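PDB 6TZ0: viral structural protein 4 from Bombyx mori cytoplasmic polyhedrosis virus, which binds GTP through a probable P-loop NTPase domain and partners the RNA-dependent RNA polymerase, presumably supporting transcription of the double-stranded RNA genome. Local coordinates for residues F401-V406 with T480-L485; G387-K392 with R469-M474; T360-T365 with E549-I554. One frame throughout, in Å; residues are numbered along the deposited sequence.

Contact 1 of 3, residues F401-V406 with T480-L485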
loop_
_atom_site.group_PDB
_atom_site.type_symbol
_atom_site.label_atom_id
_atom_site.label_comp_id
_atom_site.label_asym_id
_atom_site.label_seq_id
_atom_site.Cartn_x
_atom_site.Cartn_y
_atom_site.Cartn_z
ATOM N N PHE B 401 5.572 -33.026 -24.040
ATOM C CA PHE B 401 6.147 -32.319 -22.903
ATOM C C PHE B 401 6.493 -33.282 -21.779
ATOM O O PHE B 401 6.553 -32.875 -20.616
ATOM C CB PHE B 401 5.187 -31.244 -22.391
ATOM C CG PHE B 401 4.971 -30.106 -23.348
ATOM C CD1 PHE B 401 5.849 -29.034 -23.388
ATOM C CD2 PHE B 401 3.883 -30.106 -24.205
ATOM C CE1 PHE B 401 5.644 -27.985 -24.269
ATOM C CE2 PHE B 401 3.676 -29.061 -25.088
ATOM C CZ PHE B 401 4.556 -28.002 -25.118
ATOM N N ALA B 402 6.695 -34.556 -22.102
ATOM C CA ALA B 402 7.000 -35.550 -21.085
ATOM C C ALA B 402 8.407 -35.342 -20.552
ATOM O O ALA B 402 9.310 -34.946 -21.290
ATOM C CB ALA B 402 6.859 -36.956 -21.660
ATOM N N TYR B 403 8.586 -35.604 -19.255
ATOM C CA TYR B 403 9.849 -35.289 -18.595
ATOM C C TYR B 403 10.986 -36.178 -19.081
ATOM O O TYR B 403 12.130 -35.726 -19.171
ATOM C CB TYR B 403 9.695 -35.397 -17.079
ATOM C CG TYR B 403 10.998 -35.250 -16.339
ATOM C CD1 TYR B 403 11.628 -34.019 -16.234
ATOM C CD2 TYR B 403 11.607 -36.349 -15.752
ATOM C CE1 TYR B 403 12.827 -33.889 -15.566
ATOM C CE2 TYR B 403 12.800 -36.228 -15.088
ATOM C CZ TYR B 403 13.407 -35.001 -14.999
ATOM O OH TYR B 403 14.599 -34.888 -14.327
ATOM N N ASP B 404 10.695 -37.435 -19.417
ATOM C CA ASP B 404 11.754 -38.312 -19.899
ATOM C C ASP B 404 12.186 -37.957 -21.319
ATOM O O ASP B 404 13.366 -38.091 -21.651
ATOM C CB ASP B 404 11.318 -39.774 -19.802
ATOM C CG ASP B 404 10.031 -40.067 -20.554
ATOM O OD1 ASP B 404 9.371 -39.129 -21.047
ATOM O OD2 ASP B 404 9.682 -41.261 -20.663
ATOM N N TYR B 405 11.269 -37.450 -22.144
ATOM C CA TYR B 405 11.626 -37.026 -23.497
ATOM C C TYR B 405 12.470 -35.756 -23.482
ATOM O O TYR B 405 13.505 -35.672 -24.160
ATOM C CB TYR B 405 10.354 -36.832 -24.323
ATOM C CG TYR B 405 10.582 -36.265 -25.702
ATOM C CD1 TYR B 405 11.258 -36.992 -26.668
ATOM C CD2 TYR B 405 10.069 -35.025 -26.055
ATOM C CE1 TYR B 405 11.456 -36.483 -27.934
ATOM C CE2 TYR B 405 10.261 -34.509 -27.319
ATOM C CZ TYR B 405 10.955 -35.242 -28.252
ATOM O OH TYR B 405 11.142 -34.738 -29.515
ATOM N N VAL B 406 12.041 -34.760 -22.703
ATOM C CA VAL B 406 12.798 -33.523 -22.540
ATOM C C VAL B 406 14.140 -33.805 -21.875
ATOM O O VAL B 406 15.162 -33.203 -22.222
ATOM C CB VAL B 406 11.955 -32.511 -21.739
ATOM C CG1 VAL B 406 12.729 -31.242 -21.448
ATOM C CG2 VAL B 406 10.690 -32.175 -22.488
ATOM N N THR B 480 4.240 -37.323 -14.688
ATOM C CA THR B 480 5.396 -38.135 -14.347
ATOM C C THR B 480 6.618 -37.302 -13.993
ATOM O O THR B 480 7.703 -37.862 -13.806
ATOM C CB THR B 480 5.735 -39.074 -15.500
ATOM O OG1 THR B 480 6.178 -38.307 -16.623
ATOM C CG2 THR B 480 4.505 -39.849 -15.906
ATOM N N THR B 481 6.476 -35.989 -13.907
ATOM C CA THR B 481 7.613 -35.167 -13.542
ATOM C C THR B 481 7.849 -35.242 -12.032
ATOM O O THR B 481 6.909 -35.445 -11.259
ATOM C CB THR B 481 7.390 -33.722 -13.999
ATOM O OG1 THR B 481 8.548 -32.930 -13.721
ATOM C CG2 THR B 481 6.168 -33.100 -13.346
ATOM N N PRO B 482 9.104 -35.175 -11.593
ATOM C CA PRO B 482 9.383 -35.260 -10.159
ATOM C C PRO B 482 8.911 -34.024 -9.413
ATOM O O PRO B 482 8.676 -32.961 -9.988
ATOM C CB PRO B 482 10.905 -35.397 -10.101
ATOM C CG PRO B 482 11.269 -35.961 -11.396
ATOM C CD PRO B 482 10.330 -35.363 -12.384
ATOM N N ARG B 483 8.761 -34.194 -8.102
ATOM C CA ARG B 483 8.206 -33.138 -7.264
ATOM C C ARG B 483 9.181 -31.978 -7.104
ATOM O O ARG B 483 8.792 -30.808 -7.199
ATOM C CB ARG B 483 7.826 -33.711 -5.901
ATOM C CG ARG B 483 7.334 -32.671 -4.950
ATOM C CD ARG B 483 7.015 -33.219 -3.594
ATOM N NE ARG B 483 6.626 -32.137 -2.704
ATOM C CZ ARG B 483 7.484 -31.451 -1.961
ATOM N NH1 ARG B 483 8.771 -31.750 -1.992
ATOM N NH2 ARG B 483 7.055 -30.478 -1.176
ATOM N N THR B 484 10.450 -32.280 -6.853
ATOM C CA THR B 484 11.468 -31.261 -6.651
ATOM C C THR B 484 12.307 -31.142 -7.915
ATOM O O THR B 484 12.960 -32.105 -8.321
ATOM C CB THR B 484 12.346 -31.596 -5.448
ATOM O OG1 THR B 484 13.024 -32.829 -5.687
ATOM C CG2 THR B 484 11.498 -31.750 -4.203
ATOM N N LEU B 485 12.284 -29.964 -8.531
ATOM C CA LEU B 485 13.059 -29.674 -9.727
ATOM C C LEU B 485 14.167 -28.675 -9.432
ATOM O O LEU B 485 14.049 -27.826 -8.547
ATOM C CB LEU B 485 12.188 -29.103 -10.844
ATOM C CG LEU B 485 11.200 -29.990 -11.583
ATOM C CD1 LEU B 485 10.363 -29.140 -12.514
ATOM C CD2 LEU B 485 11.937 -31.058 -12.364
#
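Tyr-403, in the first turn of helix 403-408 just after the N-cap residue Ala-402, brings its CA to 5.5 Å from the CA of Thr-481, in the loop that leads into strand 484-489. The Tyr-403 side chain accounts for most of the buried surface on its segment. With CG anti to the backbone N (chi1 173°), Tyr-403 reaches to the loop, and the Tyr-403 and Pro-482 side chains cross at about a right angle. The proline offers its CD methylene to one ring face in a CH-pi contact: CD stands 3.8 Å from the Tyr-403 ring centroid, only 14° off the normal, displaced toward the CD2 and CE2 side of the rim. The nearest atoms are Tyr-403 CD2 and Pro-482 CD, 3.7 Å apart, while Pro-482 CG follows at 4.0 Å from Tyr-403 CE2. Strand 484-489 lies next to the strand 347-353 that runs into the P-loop, in a parallel sheet of the order 2-3-1-4-5, so the tyrosine packs beside the entrance of an inner strand. Arg-483 binds the carbonyls of Val-339 and Val-344, and Thr-484 OG1 bonds to Val-377 O, tying this loop to its surroundings. Thr-481 sits obliquely to the tyrosine ring, its OG1 4.1 Å from Tyr-403 CD1; the same hydroxyl is weakly bonded to Val-475 O at the end of helix 468-476. Farther along, Leu-485 sends a branch back toward the ring, CD2 lying 4.4 Å from Tyr-403 CE1, again at an oblique angle. At the more exposed margin, Thr-480 OG1 comes to 4.5 Å from Tyr-403 N, too far for a bond.

Contact 2 of 3, residues G387-K392 with R469-M474; sequences GRWLAK and RNFYYM
Trp-389 of helix 385-393 and Phe-471 of helix 468-476 meet as a buried aromatic pair that joins two of the helices that the chain forms between strand 378-381 and its neighbour 484-489 in the P-loop-type parallel sheet. The helices stay well apart, the CA atoms of Trp-389 and Phe-471 being 9.2 Å from each other, and the two side chains span the gap by sliding past one another in opposite directions. Both are extended away from their own backbone N, with chi1 179° for Trp-389 and 175° for Phe-471, which points each ring at the other helix. The phenyl ring presents its CD1-CE1 side to one indole face. CE1 of Phe-471 lies 3.5 Å from Trp-389 CG, over the five-membered ring, and Phe-471 CD1 lies 3.7 Å from Trp-389 CD2, at the fusion bond of the indole. The planes of the phenyl and five-membered rings are inclined at 40°, an oblique pairing intermediate between a stack and a T-shape. Phe-471 CE1 also approaches the stem of the tryptophan, 3.8 Å from CB of Trp-389. Rotation of the indole is restrained by its NE1, which donates to Ser-400 O, and by contact with the Phe-401 ring. Val-406 of helix 403-408 touches both members of the pair, and Tyr-386 meets the phenyl ring as well. On its outer side helix 468-476 faces the polymerase chain, where Arg-469 and Asn-470 pack on Gln-97 of that subunit. Within its own helix, Phe-471 places CD2 over one face of the Tyr-472 ring, offset toward the rim.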
loop_
_atom_site.group_PDB
_atom_site.type_symbol
_atom_site.label_atom_id
_atom_site.label_comp_id
_atom_site.label_asym_id
_atom_site.label_seq_id
_atom_site.Cartn_x
_atom_site.Cartn_y
_atom_site.Cartn_z
ATOM N N GLY B 387 16.027 -24.836 -25.480
ATOM C CA GLY B 387 16.644 -24.684 -26.786
ATOM C C GLY B 387 16.776 -25.998 -27.529
ATOM O O GLY B 387 16.446 -26.084 -28.716
ATOM N N ARG B 388 17.229 -27.045 -26.839
ATOM C CA ARG B 388 17.341 -28.351 -27.472
ATOM C C ARG B 388 15.984 -29.004 -27.690
ATOM O O ARG B 388 15.871 -29.901 -28.528
ATOM C CB ARG B 388 18.237 -29.268 -26.643
ATOM C CG ARG B 388 19.683 -28.811 -26.552
ATOM C CD ARG B 388 20.528 -29.852 -25.860
ATOM N NE ARG B 388 21.921 -29.471 -25.675
ATOM C CZ ARG B 388 22.447 -29.121 -24.510
ATOM N NH1 ARG B 388 21.706 -29.147 -23.414
ATOM N NH2 ARG B 388 23.725 -28.794 -24.434
ATOM N N TRP B 389 14.957 -28.578 -26.957
ATOM C CA TRP B 389 13.599 -29.017 -27.252
ATOM C C TRP B 389 13.067 -28.348 -28.512
ATOM O O TRP B 389 12.535 -29.011 -29.410
ATOM C CB TRP B 389 12.695 -28.694 -26.071
ATOM C CG TRP B 389 11.274 -29.069 -26.270
ATOM C CD1 TRP B 389 10.735 -30.313 -26.196
ATOM C CD2 TRP B 389 10.209 -28.191 -26.637
ATOM N NE1 TRP B 389 9.390 -30.260 -26.452
ATOM C CE2 TRP B 389 9.045 -28.967 -26.735
ATOM C CE3 TRP B 389 10.126 -26.817 -26.877
ATOM C CZ2 TRP B 389 7.814 -28.418 -27.059
ATOM C CZ3 TRP B 389 8.904 -26.276 -27.197
ATOM C CH2 TRP B 389 7.764 -27.073 -27.288
ATOM N N LEU B 390 13.198 -27.022 -28.587
ATOM C CA LEU B 390 12.642 -26.246 -29.683
ATOM C C LEU B 390 13.409 -26.453 -30.980
ATOM O O LEU B 390 12.851 -26.227 -32.055
ATOM C CB LEU B 390 12.623 -24.770 -29.285
ATOM C CG LEU B 390 11.955 -23.712 -30.157
ATOM C CD1 LEU B 390 10.487 -24.011 -30.297
ATOM C CD2 LEU B 390 12.151 -22.360 -29.529
ATOM N N ALA B 391 14.661 -26.908 -30.911
ATOM C CA ALA B 391 15.369 -27.246 -32.138
ATOM C C ALA B 391 14.818 -28.501 -32.802
ATOM O O ALA B 391 15.060 -28.714 -33.994
ATOM C CB ALA B 391 16.856 -27.421 -31.858
ATOM N N LYS B 392 14.091 -29.335 -32.063
ATOM C CA LYS B 392 13.407 -30.493 -32.618
ATOM C C LYS B 392 11.932 -30.244 -32.887
ATOM O O LYS B 392 11.421 -30.659 -33.928
ATOM C CB LYS B 392 13.538 -31.688 -31.671
ATOM C CG LYS B 392 14.950 -32.169 -31.455
ATOM C CD LYS B 392 15.499 -32.797 -32.714
ATOM C CE LYS B 392 16.923 -33.270 -32.521
ATOM N NZ LYS B 392 17.002 -34.417 -31.581
ATOM N N ARG B 469 7.414 -20.059 -21.579
ATOM C CA ARG B 469 6.570 -20.051 -20.391
ATOM C C ARG B 469 5.657 -21.271 -20.363
ATOM O O ARG B 469 5.542 -21.948 -19.333
ATOM C CB ARG B 469 5.788 -18.735 -20.358
ATOM C CG ARG B 469 4.919 -18.450 -19.141
ATOM C CD ARG B 469 3.484 -18.698 -19.486
ATOM N NE ARG B 469 2.529 -18.410 -18.422
ATOM C CZ ARG B 469 1.882 -17.260 -18.283
ATOM N NH1 ARG B 469 2.089 -16.275 -19.140
ATOM N NH2 ARG B 469 1.013 -17.100 -17.295
ATOM N N ASN B 470 5.065 -21.613 -21.509
ATOM C CA ASN B 470 4.262 -22.826 -21.598
ATOM C C ASN B 470 5.115 -24.081 -21.508
ATOM O O ASN B 470 4.637 -25.108 -21.023
ATOM C CB ASN B 470 3.487 -22.859 -22.905
ATOM C CG ASN B 470 2.391 -23.895 -22.903
ATOM O OD1 ASN B 470 2.004 -24.404 -21.860
ATOM N ND2 ASN B 470 1.935 -24.265 -24.083
ATOM N N PHE B 471 6.355 -24.029 -21.999
ATOM C CA PHE B 471 7.262 -25.168 -21.888
ATOM C C PHE B 471 7.530 -25.522 -20.434
ATOM O O PHE B 471 7.364 -26.677 -20.026
ATOM C CB PHE B 471 8.568 -24.865 -22.610
ATOM C CG PHE B 471 9.606 -25.934 -22.461
ATOM C CD1 PHE B 471 9.509 -27.114 -23.163
ATOM C CD2 PHE B 471 10.696 -25.745 -21.627
ATOM C CE1 PHE B 471 10.468 -28.088 -23.033
ATOM C CE2 PHE B 471 11.655 -26.717 -21.491
ATOM C CZ PHE B 471 11.544 -27.885 -22.200
ATOM N N TYR B 472 7.910 -24.536 -19.628
ATOM C CA TYR B 472 8.146 -24.833 -18.223
ATOM C C TYR B 472 6.855 -25.077 -17.455
ATOM O O TYR B 472 6.884 -25.784 -16.443
ATOM C CB TYR B 472 8.985 -23.722 -17.594
ATOM C CG TYR B 472 10.416 -23.781 -18.063
ATOM C CD1 TYR B 472 11.313 -24.664 -17.489
ATOM C CD2 TYR B 472 10.859 -22.992 -19.112
ATOM C CE1 TYR B 472 12.618 -24.742 -17.931
ATOM C CE2 TYR B 472 12.167 -23.069 -19.565
ATOM C CZ TYR B 472 13.040 -23.939 -18.961
ATOM O OH TYR B 472 14.336 -24.025 -19.395
ATOM N N TYR B 473 5.719 -24.564 -17.937
ATOM C CA TYR B 473 4.433 -24.914 -17.339
ATOM C C TYR B 473 4.084 -26.380 -17.569
ATOM O O TYR B 473 3.687 -27.087 -16.637
ATOM C CB TYR B 473 3.339 -24.018 -17.909
ATOM C CG TYR B 473 1.950 -24.356 -17.431
ATOM C CD1 TYR B 473 1.529 -24.003 -16.159
ATOM C CD2 TYR B 473 1.059 -25.027 -18.257
ATOM C CE1 TYR B 473 0.257 -24.309 -15.722
ATOM C CE2 TYR B 473 -0.208 -25.336 -17.832
ATOM C CZ TYR B 473 -0.604 -24.976 -16.566
ATOM O OH TYR B 473 -1.873 -25.287 -16.147
ATOM N N MET B 474 4.199 -26.849 -18.808
ATOM C CA MET B 474 3.827 -28.215 -19.137
ATOM C C MET B 474 4.865 -29.233 -18.697
ATOM O O MET B 474 4.556 -30.426 -18.649
ATOM C CB MET B 474 3.584 -28.355 -20.640
ATOM C CG MET B 474 2.380 -27.609 -21.170
ATOM S SD MET B 474 0.820 -28.176 -20.486
ATOM C CE MET B 474 0.691 -29.781 -21.260
#

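Contact 3 of 3, residues T360-T365 with E549-I554; sequences TSFLST and EMLESI
Glu-549 OE2, one residue before the Met-550 that meets Phe-362, is gripped twice: by a salt bridge from Arg-377 NH1 of the polymerase chain and by a weak hydrogen bond from Ser-325 N. Its other oxygen, OE1, takes the N-H of Tyr-546, so the carboxylate is held from two chains, which should favour its charged form. The contact itself is apolar. Phe-362 extends from helix 359-374 with CG anti to the backbone N and drives the rim of its ring between Met-550 and Leu-551. Met-550, bent at chi3 (-83°), curls its methyl back to the ring, CE reaching 3.6 Å from Phe-362 CE2. Its sulfur makes a Met-aromatic contact at the ring edge, SD being 5.2 Å from the Phe-362 centroid and 87° off the normal. On the neighbouring edge, Leu-551 CG lies near the ring plane, 4.0 Å from Phe-362 CE1. Leu-363 adds a looser touch, its CD2 4.4 Å from Met-550 SD. Thr-360 and Ser-361, just before Phe-362, belong to the GTP sites at the P-loop, which hold no nucleotide in this chain. Segments 360-365 and 549-554 run almost parallel, their axes 5° apart in direction and 11.5 Å at closest approach; Phe-295 of helix 290-296 meets the Phe-362 ring, Leu-332 of helix 326-340 backs Met-550, and helix 547-556 follows directly on edge strand 543-545.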
loop_
_atom_site.group_PDB
_atom_site.type_symbol
_atom_site.label_atom_id
_atom_site.label_comp_id
_atom_site.label_asym_id
_atom_site.label_seq_id
_atom_site.Cartn_x
_atom_site.Cartn_y
_atom_site.Cartn_z
ATOM N N THR B 360 26.400 -27.309 -14.731
ATOM C CA THR B 360 25.696 -28.584 -14.808
ATOM C C THR B 360 26.447 -29.670 -14.056
ATOM O O THR B 360 25.829 -30.520 -13.402
ATOM C CB THR B 360 25.495 -28.996 -16.262
ATOM O OG1 THR B 360 26.771 -29.155 -16.890
ATOM C CG2 THR B 360 24.702 -27.950 -17.004
ATOM N N SER B 361 27.779 -29.635 -14.118
ATOM C CA SER B 361 28.598 -30.626 -13.431
ATOM C C SER B 361 28.461 -30.520 -11.917
ATOM O O SER B 361 28.495 -31.535 -11.213
ATOM C CB SER B 361 30.057 -30.466 -13.848
ATOM O OG SER B 361 30.883 -31.383 -13.158
ATOM N N PHE B 362 28.300 -29.307 -11.394
ATOM C CA PHE B 362 28.042 -29.193 -9.965
ATOM C C PHE B 362 26.605 -29.544 -9.619
ATOM O O PHE B 362 26.365 -30.249 -8.634
ATOM C CB PHE B 362 28.364 -27.794 -9.448
ATOM C CG PHE B 362 27.947 -27.586 -8.021
ATOM C CD1 PHE B 362 28.612 -28.220 -6.994
ATOM C CD2 PHE B 362 26.873 -26.771 -7.710
ATOM C CE1 PHE B 362 28.215 -28.048 -5.691
ATOM C CE2 PHE B 362 26.476 -26.597 -6.408
ATOM C CZ PHE B 362 27.148 -27.235 -5.400
ATOM N N LEU B 363 25.637 -29.047 -10.392
ATOM C CA LEU B 363 24.246 -29.220 -9.998
ATOM C C LEU B 363 23.749 -30.650 -10.173
ATOM O O LEU B 363 22.784 -31.029 -9.502
ATOM C CB LEU B 363 23.365 -28.233 -10.756
ATOM C CG LEU B 363 23.496 -26.794 -10.264
ATOM C CD1 LEU B 363 22.791 -25.828 -11.177
ATOM C CD2 LEU B 363 22.927 -26.692 -8.870
ATOM N N SER B 364 24.421 -31.469 -10.986
ATOM C CA SER B 364 24.111 -32.895 -11.013
ATOM C C SER B 364 24.466 -33.566 -9.688
ATOM O O SER B 364 23.663 -34.322 -9.124
ATOM C CB SER B 364 24.851 -33.561 -12.167
ATOM O OG SER B 364 26.246 -33.528 -11.949
ATOM N N THR B 365 25.659 -33.281 -9.165
ATOM C CA THR B 365 26.070 -33.820 -7.872
ATOM C C THR B 365 25.224 -33.246 -6.742
ATOM O O THR B 365 24.907 -33.951 -5.776
ATOM C CB THR B 365 27.555 -33.522 -7.654
ATOM O OG1 THR B 365 28.305 -34.055 -8.750
ATOM C CG2 THR B 365 28.071 -34.148 -6.371
ATOM N N GLU B 549 28.910 -23.429 -0.492
ATOM C CA GLU B 549 27.764 -22.957 0.275
ATOM C C GLU B 549 26.531 -23.819 0.021
ATOM O O GLU B 549 25.777 -24.119 0.952
ATOM C CB GLU B 549 27.499 -21.496 -0.067
ATOM C CG GLU B 549 28.623 -20.587 0.374
ATOM C CD GLU B 549 28.421 -19.144 -0.027
ATOM O OE1 GLU B 549 27.525 -18.861 -0.843
ATOM O OE2 GLU B 549 29.149 -18.280 0.498
ATOM N N MET B 550 26.321 -24.240 -1.228
ATOM C CA MET B 550 25.218 -25.146 -1.531
ATOM C C MET B 550 25.433 -26.536 -0.959
ATOM O O MET B 550 24.457 -27.242 -0.693
ATOM C CB MET B 550 24.982 -25.233 -3.037
ATOM C CG MET B 550 24.053 -24.165 -3.550
ATOM S SD MET B 550 23.732 -24.165 -5.314
ATOM C CE MET B 550 25.180 -23.269 -5.832
ATOM N N LEU B 551 26.679 -26.960 -0.769
ATOM C CA LEU B 551 26.870 -28.234 -0.084
ATOM C C LEU B 551 26.703 -28.091 1.427
ATOM O O LEU B 551 26.150 -28.985 2.090
ATOM C CB LEU B 551 28.239 -28.814 -0.426
ATOM C CG LEU B 551 28.405 -29.179 -1.897
ATOM C CD1 LEU B 551 29.802 -29.688 -2.184
ATOM C CD2 LEU B 551 27.360 -30.198 -2.313
ATOM N N GLU B 552 27.164 -26.968 1.981
ATOM C CA GLU B 552 27.038 -26.714 3.408
ATOM C C GLU B 552 25.582 -26.545 3.814
ATOM O O GLU B 552 25.215 -26.873 4.947
ATOM C CB GLU B 552 27.856 -25.474 3.769
ATOM C CG GLU B 552 27.980 -25.177 5.249
ATOM C CD GLU B 552 28.808 -26.211 5.987
ATOM O OE1 GLU B 552 29.689 -26.832 5.355
ATOM O OE2 GLU B 552 28.577 -26.407 7.199
ATOM N N SER B 553 24.748 -26.062 2.891
ATOM C CA SER B 553 23.314 -25.970 3.135
ATOM C C SER B 553 22.686 -27.340 3.360
ATOM O O SER B 553 21.836 -27.497 4.243
ATOM C CB SER B 553 22.639 -25.270 1.961
ATOM O OG SER B 553 21.239 -25.260 2.126
ATOM N N ILE B 554 23.083 -28.341 2.571
ATOM C CA ILE B 554 22.555 -29.687 2.765
ATOM C C ILE B 554 23.112 -30.297 4.044
ATOM O O ILE B 554 22.388 -30.965 4.792
ATOM C CB ILE B 554 22.852 -30.564 1.533
ATOM C CG1 ILE B 554 22.115 -30.049 0.307
ATOM C CG2 ILE B 554 22.469 -32.017 1.758
ATOM C CD1 ILE B 554 22.522 -30.775 -0.937
#

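How the contacts relate
Contacts 1 and 2 are neighbours, with centres 12 Å apart, and their segments meet in a small hydrophobic cluster: Phe-401 packs on Met-474 and Val-406 on Phe-471. Their segments interleave along the chain, since helix 385-393 is followed by helix 403-408 and helix 468-476 by strand 484-489. Contact 1 is a surface contact built on a proline over a tyrosine face, whereas contact 2 is buried and joins two aromatic rings. Contact 3 is also buried but sits nearer the chain's centre, its centre about 20 Å from that of contact 1 and about 25 Å from that of contact 2, and pairs a ring edge with aliphatic and sulfur groups beside the GTP sites, from which the other two are remote.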